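Local structure of acetoin utilization protein (Exiguobacterium sibiricum, 2Q04) at residues S148-R153 with H178-L183; R62-R67 with G74-L79; V25-L30 with E54-E59. The protein probably transfers an acetyl group from acetyl-CoA to an acceptor substrate, as a GNAT-family enzyme possibly involved in acetoin utilization. All blocks are in the same frame, centred on the assembly; numbering follows the deposited sequence.

Interaction 1. Residues S148-R153 with H178-L183; sequences SVWDYR and HPANCL. With EDO (1,2-ethanediol), chain J; EDO (1,2-ethanediol), chain K.
Arg153 NH1 donates to Ala180 O across 3.0 Å. The donor stands above the carbonyl plane, 63° out of it, and the N-H...O angle is 143°. Two further carbonyl oxygens of the turn gather around this nitrogen: Pro179 O lies 3.2 Å from Arg153 NH1, and Asn181 O is also near, at an angle too poor for a bond. Cys182 CB lies over one face of the guanidinium, 3.6 Å from CZ of Arg153 and offset toward its rim. The arginine chain bends at chi2 (63°), which turns CD back beside Ala180 O, while its NE forms a salt bridge with Glu157 one helical turn on.

The carbonyls belong to a type I beta turn, His178 to Asn181, in which Ala180 N donates to His178 ND1 at 3.1 Å, close to the imidazole plane; this bond helps to set the ring's rotation. Ala180 CB touches both Val149 CG1, 3.5 Å away, and Trp150 CZ3. The six-membered ring of Trp150 and the His178 ring are nearly parallel but slid apart, with Trp150 CH2 3.7 Å from His178 CE1, and Pro179 CB meets the indole at its edge. A 1,2-ethanediol, probably from the crystallisation liquor, donates to Asn181 O.

Thus the first turn of helix 149-162, N-capped weakly by Ser148, packs against the turn leading into strand 182-187. That strand pairs with strands 130-135 and 166-168, and Phe167 of the latter touches both Arg153 and Cys182.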
# COMPACT_ATOMS: atom_id res chain seq x y z
N SER A 148 20.64 -4.84 -3.46
CA SER A 148 21.13 -3.52 -3.16
C SER A 148 19.93 -2.62 -3.08
O SER A 148 18.83 -3.01 -3.41
CB SER A 148 22.08 -3.02 -4.25
OG SER A 148 21.36 -2.55 -5.37
N VAL A 149 20.16 -1.39 -2.70
CA VAL A 149 19.05 -0.44 -2.52
C VAL A 149 18.39 -0.05 -3.85
O VAL A 149 17.16 0.09 -3.92
CB VAL A 149 19.49 0.86 -1.77
CG1 VAL A 149 18.32 1.81 -1.62
CG2 VAL A 149 20.07 0.53 -0.42
N TRP A 150 19.19 0.10 -4.90
CA TRP A 150 18.69 0.59 -6.17
C TRP A 150 18.01 -0.53 -6.97
O TRP A 150 17.00 -0.28 -7.64
CB TRP A 150 19.82 1.25 -6.96
CG TRP A 150 20.70 2.16 -6.06
CD1 TRP A 150 21.90 1.83 -5.50
CD2 TRP A 150 20.37 3.48 -5.58
NE1 TRP A 150 22.37 2.89 -4.73
CE2 TRP A 150 21.45 3.90 -4.76
CE3 TRP A 150 19.29 4.34 -5.77
CZ2 TRP A 150 21.47 5.16 -4.13
CZ3 TRP A 150 19.31 5.60 -5.14
CH2 TRP A 150 20.40 5.99 -4.33
N ASP A 151 18.51 -1.77 -6.84
CA ASP A 151 17.83 -2.94 -7.43
C ASP A 151 16.48 -3.13 -6.76
O ASP A 151 15.48 -3.41 -7.42
CB ASP A 151 18.69 -4.19 -7.26
CG ASP A 151 20.04 -4.07 -7.92
OD1 ASP A 151 20.21 -3.14 -8.75
OD2 ASP A 151 20.93 -4.87 -7.60
N TYR A 152 16.46 -2.95 -5.44
CA TYR A 152 15.22 -3.05 -4.68
C TYR A 152 14.23 -2.01 -5.15
O TYR A 152 13.07 -2.30 -5.37
CB TYR A 152 15.48 -2.85 -3.18
CG TYR A 152 14.26 -3.11 -2.34
CD1 TYR A 152 13.22 -2.18 -2.26
CD2 TYR A 152 14.09 -4.33 -1.69
CE1 TYR A 152 12.06 -2.44 -1.54
CE2 TYR A 152 12.93 -4.61 -0.96
CZ TYR A 152 11.92 -3.65 -0.88
OH TYR A 152 10.78 -3.91 -0.17
N ARG A 153 14.70 -0.77 -5.27
CA ARG A 153 13.87 0.34 -5.71
C ARG A 153 13.28 0.10 -7.10
O ARG A 153 12.08 0.30 -7.31
CB ARG A 153 14.68 1.65 -5.69
CG ARG A 153 14.09 2.81 -6.55
CD ARG A 153 12.73 3.26 -6.07
NE ARG A 153 12.10 4.17 -7.02
CZ ARG A 153 12.31 5.50 -7.06
NH1 ARG A 153 13.11 6.09 -6.20
NH2 ARG A 153 11.69 6.23 -7.97
N HIS A 178 16.73 11.07 0.55
CA HIS A 178 17.48 9.97 -0.11
C HIS A 178 16.79 9.65 -1.45
O HIS A 178 15.61 9.35 -1.47
CB HIS A 178 17.47 8.70 0.80
CG HIS A 178 18.48 7.64 0.41
ND1 HIS A 178 18.32 6.83 -0.70
CD2 HIS A 178 19.61 7.22 1.02
CE1 HIS A 178 19.34 5.99 -0.77
NE2 HIS A 178 20.13 6.20 0.26
N PRO A 179 17.54 9.73 -2.58
CA PRO A 179 16.96 9.51 -3.91
C PRO A 179 16.24 8.16 -4.07
O PRO A 179 15.39 8.02 -4.95
CB PRO A 179 18.16 9.56 -4.84
CG PRO A 179 19.14 10.33 -4.15
CD PRO A 179 18.95 10.12 -2.68
N ALA A 180 16.61 7.17 -3.28
CA ALA A 180 15.97 5.86 -3.36
C ALA A 180 14.52 5.91 -2.86
O ALA A 180 13.65 5.16 -3.35
CB ALA A 180 16.75 4.83 -2.58
N ASN A 181 14.24 6.79 -1.89
CA ASN A 181 12.86 6.97 -1.41
C ASN A 181 12.01 7.52 -2.54
O ASN A 181 12.53 8.11 -3.49
CB ASN A 181 12.80 7.92 -0.22
CG ASN A 181 13.66 7.46 0.93
OD1 ASN A 181 13.98 6.28 1.06
ND2 ASN A 181 14.04 8.40 1.78
N CYS A 182 10.70 7.33 -2.45
CA CYS A 182 9.83 7.85 -3.48
C CYS A 182 8.37 7.97 -3.08
O CYS A 182 7.88 7.28 -2.19
CB CYS A 182 9.94 6.99 -4.76
SG CYS A 182 9.31 5.29 -4.62
N LEU A 183 7.70 8.91 -3.72
CA LEU A 183 6.28 9.05 -3.64
C LEU A 183 5.72 8.53 -4.93
O LEU A 183 6.22 8.84 -6.01
CB LEU A 183 5.91 10.53 -3.48
CG LEU A 183 4.46 10.94 -3.80
CD1 LEU A 183 3.49 10.42 -2.73
CD2 LEU A 183 4.38 12.45 -3.90
C1 EDO J . 8.84 -3.20 1.54
O1 EDO J . 8.64 -2.42 0.34
C2 EDO J . 7.83 -2.81 2.59
O2 EDO J . 8.30 -3.22 3.88
C1 EDO K . 12.63 12.90 -5.26
O1 EDO K . 11.58 13.80 -5.70
C2 EDO K . 12.04 11.52 -4.95
O2 EDO K . 13.06 10.51 -4.86

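Interaction 2. Residues R62-R67 with G74-L79; sequences RIIIAR and GYVTFL
Ile64 and Val76 face each other as an antiparallel hydrogen-bonded pair: Val76 N donates to Ile64 O at 2.9 Å and Ile64 N to Val76 O at 3.1 Å. Arg62 and Phe78 repeat the pattern, with Arg62 N reaching Phe78 O at 2.9 Å. At the Ala66-Gly74 pair the two bonds are unequal. Ala66 N meets Gly74 O at 2.8 Å, whereas the return bond from Gly74 N to Ala66 O is weak. The N-to-C directions of the two strand segments differ by 170°, close to exactly antiparallel. At the non-hydrogen-bonded pair Ile65-Tyr75 the CA atoms come within 4.2 Å, and Tyr75 CA approaches Ile64 O in a C-H...O contact.

Side chains alternate between the two faces of the sheet. On one, Ile64 and Val76 project together from the sheet, flank against flank; Val76 CG1, set between its backbone N and carbonyl carbon (chi1 61°), rests 3.7 Å from Ile64 CB. Phe78 CB lies 4.0 Å from Arg62 CB, and Arg62 O lies at the edge of the phenyl ring. The arginine then extends away from CG to NE, and its NH1 forms a salt bridge with Asp123. On the other face Ile63 CD1 touches Thr77 CG2 at 3.5 Å, while Thr77 OG1 is hydrogen-bonded to Ala100 N of the adjacent strand.

The pair forms a beta hairpin in the central sheet of the GNAT fold, flanked by strands 19-23 and 95-103. Ser120 of helix 112-121 touches Ile64, Val76 and Phe78; helix 45-56 covers the Ile63-Thr77 face through Leu52, Ile55 and Ala56.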
# COMPACT_ATOMS: atom_id res chain seq x y z
N ARG A 62 -9.09 -0.66 4.12
CA ARG A 62 -9.13 -1.89 3.34
C ARG A 62 -7.86 -2.70 3.54
O ARG A 62 -6.74 -2.19 3.34
CB ARG A 62 -9.28 -1.58 1.85
CG ARG A 62 -10.49 -0.81 1.52
CD ARG A 62 -10.68 -0.71 0.06
NE ARG A 62 -11.97 -0.10 -0.26
CZ ARG A 62 -12.63 -0.27 -1.40
NH1 ARG A 62 -12.15 -1.07 -2.35
NH2 ARG A 62 -13.80 0.33 -1.58
N ILE A 63 -8.03 -3.96 3.91
CA ILE A 63 -6.91 -4.88 4.05
C ILE A 63 -7.11 -6.06 3.09
O ILE A 63 -8.04 -6.83 3.23
CB ILE A 63 -6.81 -5.43 5.51
CG1 ILE A 63 -6.60 -4.28 6.52
CG2 ILE A 63 -5.68 -6.47 5.62
CD1 ILE A 63 -5.25 -3.57 6.40
N ILE A 64 -6.28 -6.13 2.07
CA ILE A 64 -6.26 -7.27 1.17
C ILE A 64 -5.08 -8.15 1.59
O ILE A 64 -3.99 -7.65 1.88
CB ILE A 64 -6.10 -6.82 -0.32
CG1 ILE A 64 -7.42 -6.20 -0.84
CG2 ILE A 64 -5.71 -8.01 -1.21
CD1 ILE A 64 -7.82 -4.90 -0.14
N ILE A 65 -5.32 -9.46 1.65
CA ILE A 65 -4.33 -10.40 2.19
C ILE A 65 -3.95 -11.49 1.21
O ILE A 65 -4.73 -11.86 0.35
CB ILE A 65 -4.85 -11.08 3.47
CG1 ILE A 65 -6.12 -11.91 3.16
CG2 ILE A 65 -5.14 -10.03 4.54
CD1 ILE A 65 -6.60 -12.73 4.32
N ALA A 66 -2.70 -11.96 1.32
CA ALA A 66 -2.26 -13.18 0.65
C ALA A 66 -2.20 -14.23 1.73
O ALA A 66 -1.48 -14.08 2.72
CB ALA A 66 -0.91 -12.98 0.03
N ARG A 67 -2.96 -15.31 1.54
CA ARG A 67 -3.27 -16.21 2.62
C ARG A 67 -3.12 -17.70 2.23
O ARG A 67 -3.40 -18.09 1.10
CB ARG A 67 -4.71 -15.94 3.08
CG ARG A 67 -5.20 -16.82 4.18
CD ARG A 67 -6.66 -16.50 4.54
NE ARG A 67 -7.59 -16.65 3.40
CZ ARG A 67 -7.99 -17.83 2.90
NH1 ARG A 67 -7.47 -18.96 3.34
NH2 ARG A 67 -8.85 -17.86 1.90
N GLY A 74 1.20 -12.33 3.48
CA GLY A 74 1.36 -11.07 2.80
C GLY A 74 0.10 -10.24 2.91
O GLY A 74 -0.98 -10.76 3.16
N TYR A 75 0.25 -8.93 2.73
CA TYR A 75 -0.89 -8.03 2.81
C TYR A 75 -0.59 -6.71 2.13
O TYR A 75 0.56 -6.38 1.84
CB TYR A 75 -1.25 -7.77 4.27
CG TYR A 75 -0.15 -7.07 5.05
CD1 TYR A 75 0.00 -5.69 4.99
CD2 TYR A 75 0.73 -7.80 5.86
CE1 TYR A 75 1.01 -5.04 5.70
CE2 TYR A 75 1.74 -7.17 6.58
CZ TYR A 75 1.88 -5.79 6.50
OH TYR A 75 2.87 -5.15 7.20
N VAL A 76 -1.65 -5.95 1.88
CA VAL A 76 -1.53 -4.60 1.40
C VAL A 76 -2.65 -3.80 2.04
O VAL A 76 -3.80 -4.27 2.11
CB VAL A 76 -1.60 -4.52 -0.15
CG1 VAL A 76 -2.92 -5.04 -0.67
CG2 VAL A 76 -1.36 -3.09 -0.61
N THR A 77 -2.32 -2.60 2.54
CA THR A 77 -3.27 -1.79 3.33
C THR A 77 -3.66 -0.50 2.63
O THR A 77 -2.87 0.07 1.88
CB THR A 77 -2.69 -1.41 4.70
OG1 THR A 77 -1.69 -0.39 4.54
CG2 THR A 77 -2.08 -2.62 5.38
N PHE A 78 -4.89 -0.05 2.89
CA PHE A 78 -5.38 1.22 2.37
C PHE A 78 -6.13 1.92 3.45
O PHE A 78 -6.91 1.31 4.17
CB PHE A 78 -6.31 1.00 1.18
CG PHE A 78 -5.68 0.35 0.05
CD1 PHE A 78 -5.08 1.10 -0.96
CD2 PHE A 78 -5.63 -1.04 -0.04
CE1 PHE A 78 -4.46 0.48 -2.03
CE2 PHE A 78 -5.02 -1.66 -1.11
CZ PHE A 78 -4.43 -0.90 -2.11
N LEU A 79 -5.88 3.22 3.58
CA LEU A 79 -6.58 4.05 4.55
C LEU A 79 -6.28 5.49 4.24
O LEU A 79 -5.46 5.79 3.35
CB LEU A 79 -6.12 3.71 5.98
CG LEU A 79 -4.65 3.98 6.35
CD1 LEU A 79 -4.45 3.85 7.85
CD2 LEU A 79 -3.69 3.05 5.58

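Interaction 3. Residues V25-L30 with E54-E59; sequences VTSQIL and EIAALE
The short helix 27-30 begins against the C-terminal turn of helix 45-56, and Ser27 and Ala56 come closest, their CA atoms 5.1 Å apart. Ser27 OG lies anti to its carbonyl carbon and beside the backbone N (chi1 -58°), which aims the hydroxyl at the end of the other helix. There it is hydrogen-bonded to Val53 O, just before residues 54-59. Ser27 OG also lies 2.9 Å from Ala57 N, but the angle is too poor for a hydrogen bond, and 3.2 Å from Ala57 CB.

Ala56 CB has three neighbours: Ser27 OG approaches it at 3.4 Å, Val25 O at 3.6 Å and Leu30 CD1 at 3.7 Å. The methyl thus meets a hydroxyl, a carbonyl oxygen and an apolar branch of the same short segment. In the acetyltransferase fold of this chain, this joins the helix following strand 19-23 to the end of the helix that precedes strand 62-68. Thr26 is the N-cap of the first of these helices, its OG1 accepting weakly from Ile29 N at 3.3 Å, while Leu30 N closes the turn on Thr26 O.

Leu30 also packs on Ile63 and Ile65 of strand 62-68, and its carbonyl oxygen is hydrogen-bonded to His49 NE2 within helix 45-56. Further along the chain, Lys5 NZ is hydrogen-bonded to Leu58 O.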
# COMPACT_ATOMS: atom_id res chain seq x y z
N VAL A 25 -10.84 -7.60 3.65
CA VAL A 25 -11.24 -8.55 4.69
C VAL A 25 -11.71 -7.78 5.92
O VAL A 25 -11.08 -6.81 6.33
CB VAL A 25 -10.04 -9.46 5.10
CG1 VAL A 25 -10.47 -10.49 6.12
CG2 VAL A 25 -9.43 -10.14 3.86
N THR A 26 -12.82 -8.21 6.51
CA THR A 26 -13.37 -7.53 7.69
C THR A 26 -12.47 -7.74 8.89
O THR A 26 -11.70 -8.69 8.94
CB THR A 26 -14.76 -8.04 8.04
OG1 THR A 26 -14.68 -9.41 8.41
CG2 THR A 26 -15.71 -7.88 6.87
N SER A 27 -12.60 -6.84 9.87
CA SER A 27 -11.83 -6.93 11.11
C SER A 27 -12.11 -8.25 11.82
O SER A 27 -11.17 -8.92 12.27
CB SER A 27 -12.21 -5.77 12.04
OG SER A 27 -11.97 -4.53 11.42
N GLN A 28 -13.39 -8.60 11.93
CA GLN A 28 -13.80 -9.82 12.62
C GLN A 28 -13.07 -11.03 12.08
O GLN A 28 -12.56 -11.84 12.84
CB GLN A 28 -15.32 -10.02 12.49
N ILE A 29 -13.00 -11.13 10.74
CA ILE A 29 -12.36 -12.28 10.10
C ILE A 29 -10.82 -12.20 10.20
O ILE A 29 -10.17 -13.21 10.44
CB ILE A 29 -12.79 -12.42 8.59
CG1 ILE A 29 -14.17 -13.14 8.47
CG2 ILE A 29 -11.77 -13.23 7.81
CD1 ILE A 29 -15.37 -12.25 8.70
N LEU A 30 -10.26 -11.00 10.04
CA LEU A 30 -8.79 -10.80 10.15
C LEU A 30 -8.25 -11.25 11.50
O LEU A 30 -7.12 -11.75 11.58
CB LEU A 30 -8.42 -9.34 9.95
CG LEU A 30 -8.16 -8.89 8.52
CD1 LEU A 30 -7.72 -7.43 8.51
CD2 LEU A 30 -7.10 -9.77 7.84
N GLU A 54 -7.21 -3.15 13.04
CA GLU A 54 -7.68 -1.79 13.30
C GLU A 54 -7.95 -1.03 12.03
O GLU A 54 -8.93 -0.32 11.93
CB GLU A 54 -6.66 -1.03 14.13
CG GLU A 54 -6.72 -1.36 15.61
CD GLU A 54 -5.64 -0.67 16.39
OE1 GLU A 54 -4.75 -0.05 15.77
OE2 GLU A 54 -5.68 -0.75 17.64
N ILE A 55 -7.06 -1.16 11.06
CA ILE A 55 -7.24 -0.52 9.78
C ILE A 55 -8.53 -1.01 9.11
O ILE A 55 -9.33 -0.22 8.62
CB ILE A 55 -6.04 -0.77 8.84
CG1 ILE A 55 -4.81 0.02 9.32
CG2 ILE A 55 -6.39 -0.39 7.40
CD1 ILE A 55 -3.50 -0.35 8.59
N ALA A 56 -8.74 -2.34 9.12
CA ALA A 56 -9.93 -2.95 8.53
C ALA A 56 -11.21 -2.39 9.14
O ALA A 56 -12.24 -2.33 8.48
CB ALA A 56 -9.88 -4.43 8.68
N ALA A 57 -11.13 -2.00 10.41
CA ALA A 57 -12.29 -1.47 11.14
C ALA A 57 -12.63 -0.02 10.76
O ALA A 57 -13.68 0.49 11.13
CB ALA A 57 -12.05 -1.57 12.64
N LEU A 58 -11.73 0.65 10.05
CA LEU A 58 -11.97 2.04 9.65
C LEU A 58 -13.00 2.12 8.53
O LEU A 58 -13.10 1.22 7.68
CB LEU A 58 -10.67 2.70 9.19
CG LEU A 58 -9.60 2.89 10.25
CD1 LEU A 58 -8.28 3.32 9.60
CD2 LEU A 58 -10.04 3.91 11.31
N GLU A 59 -13.73 3.24 8.50
CA GLU A 59 -14.75 3.48 7.49
C GLU A 59 -14.18 3.30 6.07
O GLU A 59 -14.76 2.60 5.25
CB GLU A 59 -15.32 4.89 7.64
CG GLU A 59 -16.64 5.12 6.91

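Interaction 2 is the buried core of the three, a main-chain pairing with mostly apolar side chains on both faces; interactions 1 and 3 are partly buried, on opposite sides of the chain's centre. Interactions 2 and 3 touch: Ile63 CD1 packs on Ile55 CG2, and Val25 N is probably hydrogen-bonded to Ile63 O, tying both segments of interaction 3 to the hairpin. Interaction 1 reaches the same sheet through strand 182-187, with its nearest atoms about 11 Å from interaction 2. Its chemistry is an arginine among turn carbonyls beside aromatic rings, whereas interaction 3 has no hydrogen bond between its segments and is close packing around an alanine methyl, with the serine hydroxyl bound to Val53 O.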